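Local coordinates for scyllo-inosose 3-dehydrogenase (Thermotoga maritima, PDB 3IP1), which catalyses the NAD(+)-dependent oxidation of scyllo-inosose to 3-dehydro-scyllo-inosose, a step that probably belongs to myo-inositol breakdown, as a zinc-containing homodimer, at residues Ile58-Lys63 with Glu163-Asp168; Phe91-Gly96 with Asn156-Phe161. All coordinates share one frame; numbering follows the deposited sequence.

In the fold
Both contacts belong to the GroES-like part of this zinc-containing dehydrogenase. From the N terminus, the chain passes through strand 57-66, where 58-63 supplies the first half of contact 1, then helix 69-75, and reaches 91-96, the first half of contact 2. The metal ligands H97 and E98 follow directly. Contact 2 closes a loop of 59 residues when 156-161 returns to 91-96; that loop holds the four-cysteine metal site. Contact 1 closes the longer loop only when 163-168 pairs with 58-63, so contact 2 is nested within it. The contacts meet directly, V62 CG1 lying 3.4 Å from A160 O, and join strands 57-66 and 164-168 to the strand 93-94 region.

Contact 1: residues Ile58-Lys63 with Glu163-Asp168; sequences IIIKVK and EYVKVD
I58 to V62 pair antiparallel with E163 to V167, the strand axes approaching to 4.6 Å with 147° between their directions. I58 with V167 and I60 with V165 form hydrogen-bonded pairs, two bonds each; I58 N to V167 O is nearly straight at 175°. V62 N to E163 O, 3.0 Å, extends the ladder, but the donor stands above the carbonyl plane. At the non-hydrogen-bonded pairs, CA-H groups turn to carbonyls, as in Y164 CA to I60 O at 3.2 Å.

One sheet face is aliphatic. In V167 a chi1 of -60° sets CG1 anti to the carbonyl carbon and puts CG2 between that carbon and the backbone N, where it touches I60 CD1, at 3.7 Å, and I58 CG1; V165 CG1 lies 4.0 Å from I60 CB. The other face carries I59, K61, Y164 and K166. The K61 chain, extended as far as CE and bent at its last torsion, crosses the Y164 ring at a slant, CB to CE2 3.7 Å, its tip near the phenol oxygen but not bonded to it. Y164 CD2 also meets I59 CG2. K166 bends away, and its NZ forms salt bridges with E53 and E57 and a hydrogen bond to R51 O.

In the GroES-like fold this antiparallel pairing is continued by strand 98-106, which bonds to the backbones of I59, K61 and K63, while L3 of strand 3-12 touches E163 and Y164.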
loop_
_atom_site.group_PDB
_atom_site.type_symbol
_atom_site.label_atom_id
_atom_site.label_comp_id
_atom_site.label_asym_id
_atom_site.label_seq_id
_atom_site.Cartn_x
_atom_site.Cartn_y
_atom_site.Cartn_z
ATOM N N ILE A 58 -32.741 -7.587 -14.337
ATOM C CA ILE A 58 -33.844 -7.585 -13.379
ATOM C C ILE A 58 -34.650 -6.307 -13.556
ATOM O O ILE A 58 -34.154 -5.311 -14.083
ATOM C CB ILE A 58 -33.357 -7.624 -11.892
ATOM C CG1 ILE A 58 -32.517 -6.363 -11.565
ATOM C CG2 ILE A 58 -32.581 -8.928 -11.619
ATOM C CD1 ILE A 58 -32.078 -6.191 -10.093
ATOM N N ILE A 59 -35.889 -6.354 -13.093
ATOM C CA ILE A 59 -36.771 -5.203 -13.057
ATOM C C ILE A 59 -37.050 -4.979 -11.589
ATOM O O ILE A 59 -37.365 -5.919 -10.855
ATOM C CB ILE A 59 -38.094 -5.482 -13.834
ATOM C CG1 ILE A 59 -37.804 -5.610 -15.341
ATOM C CG2 ILE A 59 -39.128 -4.372 -13.610
ATOM C CD1 ILE A 59 -38.961 -6.268 -16.128
ATOM N N ILE A 60 -36.924 -3.724 -11.180
ATOM C CA ILE A 60 -37.100 -3.306 -9.810
ATOM C C ILE A 60 -38.310 -2.375 -9.701
ATOM O O ILE A 60 -38.468 -1.460 -10.497
ATOM C CB ILE A 60 -35.843 -2.546 -9.334
ATOM C CG1 ILE A 60 -34.595 -3.449 -9.426
ATOM C CG2 ILE A 60 -36.046 -1.986 -7.919
ATOM C CD1 ILE A 60 -33.248 -2.664 -9.384
ATOM N N LYS A 61 -39.167 -2.612 -8.723
ATOM C CA LYS A 61 -40.243 -1.691 -8.420
ATOM C C LYS A 61 -39.634 -0.643 -7.511
ATOM O O LYS A 61 -39.222 -0.972 -6.390
ATOM C CB LYS A 61 -41.357 -2.457 -7.713
ATOM C CG LYS A 61 -42.573 -1.676 -7.264
ATOM C CD LYS A 61 -43.638 -2.702 -6.806
ATOM C CE LYS A 61 -44.809 -2.067 -6.064
ATOM N NZ LYS A 61 -45.343 -0.880 -6.793
ATOM N N VAL A 62 -39.539 0.601 -7.996
ATOM C CA VAL A 62 -38.848 1.661 -7.241
ATOM C C VAL A 62 -39.606 2.027 -5.969
ATOM O O VAL A 62 -40.824 2.223 -5.976
ATOM C CB VAL A 62 -38.585 2.949 -8.098
ATOM C CG1 VAL A 62 -37.765 3.982 -7.328
ATOM C CG2 VAL A 62 -37.902 2.614 -9.429
ATOM N N LYS A 63 -38.883 2.116 -4.864
ATOM C CA LYS A 63 -39.469 2.631 -3.640
ATOM C C LYS A 63 -39.047 4.064 -3.353
ATOM O O LYS A 63 -39.858 4.870 -2.910
ATOM C CB LYS A 63 -39.104 1.734 -2.470
ATOM C CG LYS A 63 -39.866 0.433 -2.433
ATOM C CD LYS A 63 -41.159 0.580 -1.637
ATOM C CE LYS A 63 -42.378 0.590 -2.557
ATOM N NZ LYS A 63 -43.681 0.573 -1.792
ATOM N N GLU A 163 -41.907 4.159 -11.815
ATOM C CA GLU A 163 -42.535 3.123 -11.007
ATOM C C GLU A 163 -41.698 1.841 -11.065
ATOM O O GLU A 163 -41.636 1.100 -10.089
ATOM C CB GLU A 163 -43.955 2.845 -11.500
ATOM C CG GLU A 163 -44.867 4.066 -11.466
ATOM C CD GLU A 163 -46.235 3.771 -12.051
ATOM O OE1 GLU A 163 -47.048 3.125 -11.354
ATOM O OE2 GLU A 163 -46.495 4.190 -13.202
ATOM N N TYR A 164 -41.061 1.602 -12.214
ATOM C CA TYR A 164 -40.183 0.445 -12.416
ATOM C C TYR A 164 -38.902 0.873 -13.148
ATOM O O TYR A 164 -38.918 1.822 -13.940
ATOM C CB TYR A 164 -40.901 -0.699 -13.185
ATOM C CG TYR A 164 -42.134 -1.243 -12.461
ATOM C CD1 TYR A 164 -43.374 -0.634 -12.620
ATOM C CD2 TYR A 164 -42.044 -2.337 -11.584
ATOM C CE1 TYR A 164 -44.489 -1.093 -11.958
ATOM C CE2 TYR A 164 -43.166 -2.807 -10.914
ATOM C CZ TYR A 164 -44.390 -2.177 -11.111
ATOM O OH TYR A 164 -45.531 -2.611 -10.464
ATOM N N VAL A 165 -37.801 0.183 -12.866
ATOM C CA VAL A 165 -36.541 0.388 -13.584
ATOM C C VAL A 165 -35.895 -0.950 -13.907
ATOM O O VAL A 165 -35.914 -1.884 -13.110
ATOM C CB VAL A 165 -35.547 1.310 -12.796
ATOM C CG1 VAL A 165 -34.980 0.604 -11.565
ATOM C CG2 VAL A 165 -34.418 1.789 -13.705
ATOM N N LYS A 166 -35.328 -1.051 -15.095
ATOM C CA LYS A 166 -34.644 -2.256 -15.467
ATOM C C LYS A 166 -33.129 -2.009 -15.379
ATOM O O LYS A 166 -32.640 -1.007 -15.873
ATOM C CB LYS A 166 -35.107 -2.673 -16.863
ATOM C CG LYS A 166 -34.575 -3.969 -17.393
ATOM C CD LYS A 166 -33.285 -3.730 -18.167
ATOM C CE LYS A 166 -33.533 -3.131 -19.545
ATOM N NZ LYS A 166 -33.877 -4.205 -20.511
ATOM N N VAL A 167 -32.400 -2.914 -14.720
ATOM C CA VAL A 167 -30.934 -2.868 -14.688
ATOM C C VAL A 167 -30.362 -4.281 -14.772
ATOM O O VAL A 167 -31.029 -5.254 -14.400
ATOM C CB VAL A 167 -30.369 -2.199 -13.385
ATOM C CG1 VAL A 167 -30.840 -0.787 -13.237
ATOM C CG2 VAL A 167 -30.758 -2.998 -12.146
ATOM N N ASP A 168 -29.109 -4.391 -15.206
ATOM C CA ASP A 168 -28.392 -5.656 -15.078
ATOM C C ASP A 168 -28.155 -6.036 -13.619
ATOM O O ASP A 168 -27.849 -5.183 -12.792
ATOM C CB ASP A 168 -27.057 -5.619 -15.801
ATOM C CG ASP A 168 -26.492 -7.006 -16.015
ATOM O OD1 ASP A 168 -26.044 -7.653 -15.039
ATOM O OD2 ASP A 168 -26.515 -7.458 -17.173
#

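Contact 2: residues Phe91-Gly96 with Asn156-Phe161; sequences FPVTLG and NVDGAF
T94 to G96 meet D158 to F161 in a buried connection within the GroES-like catalytic fold, the first segment running directly into the metal ligands H97 and E98. The 91-96 segment is strand only at 93-94, and 156-161 is loop, so the two are joined by individual hydrogen bonds and not by a regular ladder.

Four hydrogen bonds cross it. Three join backbones: G159 N to T94 O, A160 N to G96 O and F161 N to L95 O, the last 2.9 Å. The fourth uses a side chain: with CG beside its own backbone N (chi1 -71°), D158 brings OD1 to T94 N at 3.0 Å and 169°. OD1 is met on its anti side, tilted from the carboxylate plane. OD1 also forms a salt bridge with R7, which in turn bonds T94 OG1; the guanidinium thus ties both sides together and would probably stabilise the carboxylate charge.

Methyl groups pack on the backbone: V93 CG2 lies 3.7 Å from V157 C, and T94 CG2 is 3.4 Å from G159 O. The apolar contact is made by L95 CB, which approaches the F161 ring at its edge, 3.7 Å from CD2. Over the ring face, G96 CA makes a CH-pi contact, 3.8 Å from the centroid and 30° off the normal. An alanine at F161 would probably open a gap beside L95 CB and leave G96 CA without the ring face it rests on.

Both glycines sit where the backbones come close: a CB on G159 would strike G96 O and T94 O, and one on G96 would strike F161 N.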
loop_
_atom_site.group_PDB
_atom_site.type_symbol
_atom_site.label_atom_id
_atom_site.label_comp_id
_atom_site.label_asym_id
_atom_site.label_seq_id
_atom_site.Cartn_x
_atom_site.Cartn_y
_atom_site.Cartn_z
ATOM N N PHE A 91 -30.423 12.292 -24.358
ATOM C CA PHE A 91 -31.834 12.693 -24.204
ATOM C C PHE A 91 -32.708 12.299 -25.404
ATOM O O PHE A 91 -32.235 12.324 -26.547
ATOM C CB PHE A 91 -31.936 14.209 -23.960
ATOM C CG PHE A 91 -31.211 14.692 -22.708
ATOM C CD1 PHE A 91 -31.235 13.949 -21.527
ATOM C CD2 PHE A 91 -30.527 15.912 -22.715
ATOM C CE1 PHE A 91 -30.578 14.387 -20.398
ATOM C CE2 PHE A 91 -29.869 16.372 -21.583
ATOM C CZ PHE A 91 -29.904 15.613 -20.411
ATOM N N PRO A 92 -33.999 11.983 -25.170
ATOM C CA PRO A 92 -34.702 12.023 -23.871
ATOM C C PRO A 92 -34.309 10.841 -22.984
ATOM O O PRO A 92 -33.845 9.822 -23.488
ATOM C CB PRO A 92 -36.181 11.933 -24.264
ATOM C CG PRO A 92 -36.179 11.241 -25.606
ATOM C CD PRO A 92 -34.920 11.705 -26.293
ATOM N N VAL A 93 -34.476 10.993 -21.676
ATOM C CA VAL A 93 -34.101 9.932 -20.729
ATOM C C VAL A 93 -34.949 10.073 -19.478
ATOM O O VAL A 93 -35.341 11.189 -19.109
ATOM C CB VAL A 93 -32.575 10.022 -20.369
ATOM C CG1 VAL A 93 -32.294 11.145 -19.338
ATOM C CG2 VAL A 93 -32.040 8.680 -19.884
ATOM N N THR A 94 -35.245 8.949 -18.835
ATOM C CA THR A 94 -35.810 8.974 -17.485
ATOM C C THR A 94 -34.703 9.278 -16.507
ATOM O O THR A 94 -33.668 8.587 -16.479
ATOM C CB THR A 94 -36.498 7.634 -17.121
ATOM O OG1 THR A 94 -37.580 7.408 -18.033
ATOM C CG2 THR A 94 -37.045 7.640 -15.677
ATOM N N LEU A 95 -34.919 10.315 -15.710
ATOM C CA LEU A 95 -33.939 10.732 -14.719
ATOM C C LEU A 95 -34.029 9.872 -13.452
ATOM O O LEU A 95 -34.969 9.086 -13.288
ATOM C CB LEU A 95 -34.119 12.222 -14.377
ATOM C CG LEU A 95 -33.916 13.245 -15.507
ATOM C CD1 LEU A 95 -34.405 14.593 -15.009
ATOM C CD2 LEU A 95 -32.429 13.332 -15.962
ATOM N N GLY A 96 -33.041 10.029 -12.570
ATOM C CA GLY A 96 -33.030 9.365 -11.270
ATOM C C GLY A 96 -32.012 8.240 -11.198
ATOM O O GLY A 96 -32.066 7.290 -11.994
ATOM N N ASN A 156 -28.030 8.684 -19.693
ATOM C CA ASN A 156 -28.329 8.208 -21.033
ATOM C C ASN A 156 -28.996 6.827 -21.042
ATOM O O ASN A 156 -29.268 6.286 -22.095
ATOM C CB ASN A 156 -27.070 8.226 -21.895
ATOM C CG ASN A 156 -26.085 7.121 -21.530
ATOM O OD1 ASN A 156 -25.723 6.944 -20.360
ATOM N ND2 ASN A 156 -25.640 6.381 -22.533
ATOM N N VAL A 157 -29.226 6.239 -19.874
ATOM C CA VAL A 157 -30.011 4.989 -19.778
ATOM C C VAL A 157 -31.159 5.290 -18.814
ATOM O O VAL A 157 -30.929 5.887 -17.760
ATOM C CB VAL A 157 -29.147 3.777 -19.275
ATOM C CG1 VAL A 157 -29.985 2.476 -19.119
ATOM C CG2 VAL A 157 -27.979 3.511 -20.213
ATOM N N ASP A 158 -32.383 4.901 -19.171
ATOM C CA ASP A 158 -33.562 5.209 -18.327
ATOM C C ASP A 158 -33.358 4.832 -16.867
ATOM O O ASP A 158 -32.984 3.685 -16.550
ATOM C CB ASP A 158 -34.843 4.552 -18.881
ATOM C CG ASP A 158 -35.329 5.209 -20.177
ATOM O OD1 ASP A 158 -35.060 6.422 -20.387
ATOM O OD2 ASP A 158 -35.962 4.504 -21.000
ATOM N N GLY A 159 -33.633 5.804 -15.998
ATOM C CA GLY A 159 -33.354 5.735 -14.581
ATOM C C GLY A 159 -34.567 5.499 -13.702
ATOM O O GLY A 159 -35.575 4.930 -14.148
ATOM N N ALA A 160 -34.481 5.952 -12.451
ATOM C CA ALA A 160 -35.373 5.452 -11.403
ATOM C C ALA A 160 -36.446 6.394 -10.869
ATOM O O ALA A 160 -37.141 6.030 -9.924
ATOM C CB ALA A 160 -34.550 4.856 -10.256
ATOM N N PHE A 161 -36.601 7.588 -11.455
ATOM C CA PHE A 161 -37.779 8.434 -11.169
ATOM C C PHE A 161 -38.956 7.849 -11.954
ATOM O O PHE A 161 -39.429 8.422 -12.942
ATOM C CB PHE A 161 -37.557 9.906 -11.521
ATOM C CG PHE A 161 -36.642 10.639 -10.568
ATOM C CD1 PHE A 161 -36.814 10.545 -9.191
ATOM C CD2 PHE A 161 -35.642 11.469 -11.054
ATOM C CE1 PHE A 161 -35.977 11.256 -8.314
ATOM C CE2 PHE A 161 -34.782 12.171 -10.172
ATOM C CZ PHE A 161 -34.963 12.049 -8.804
#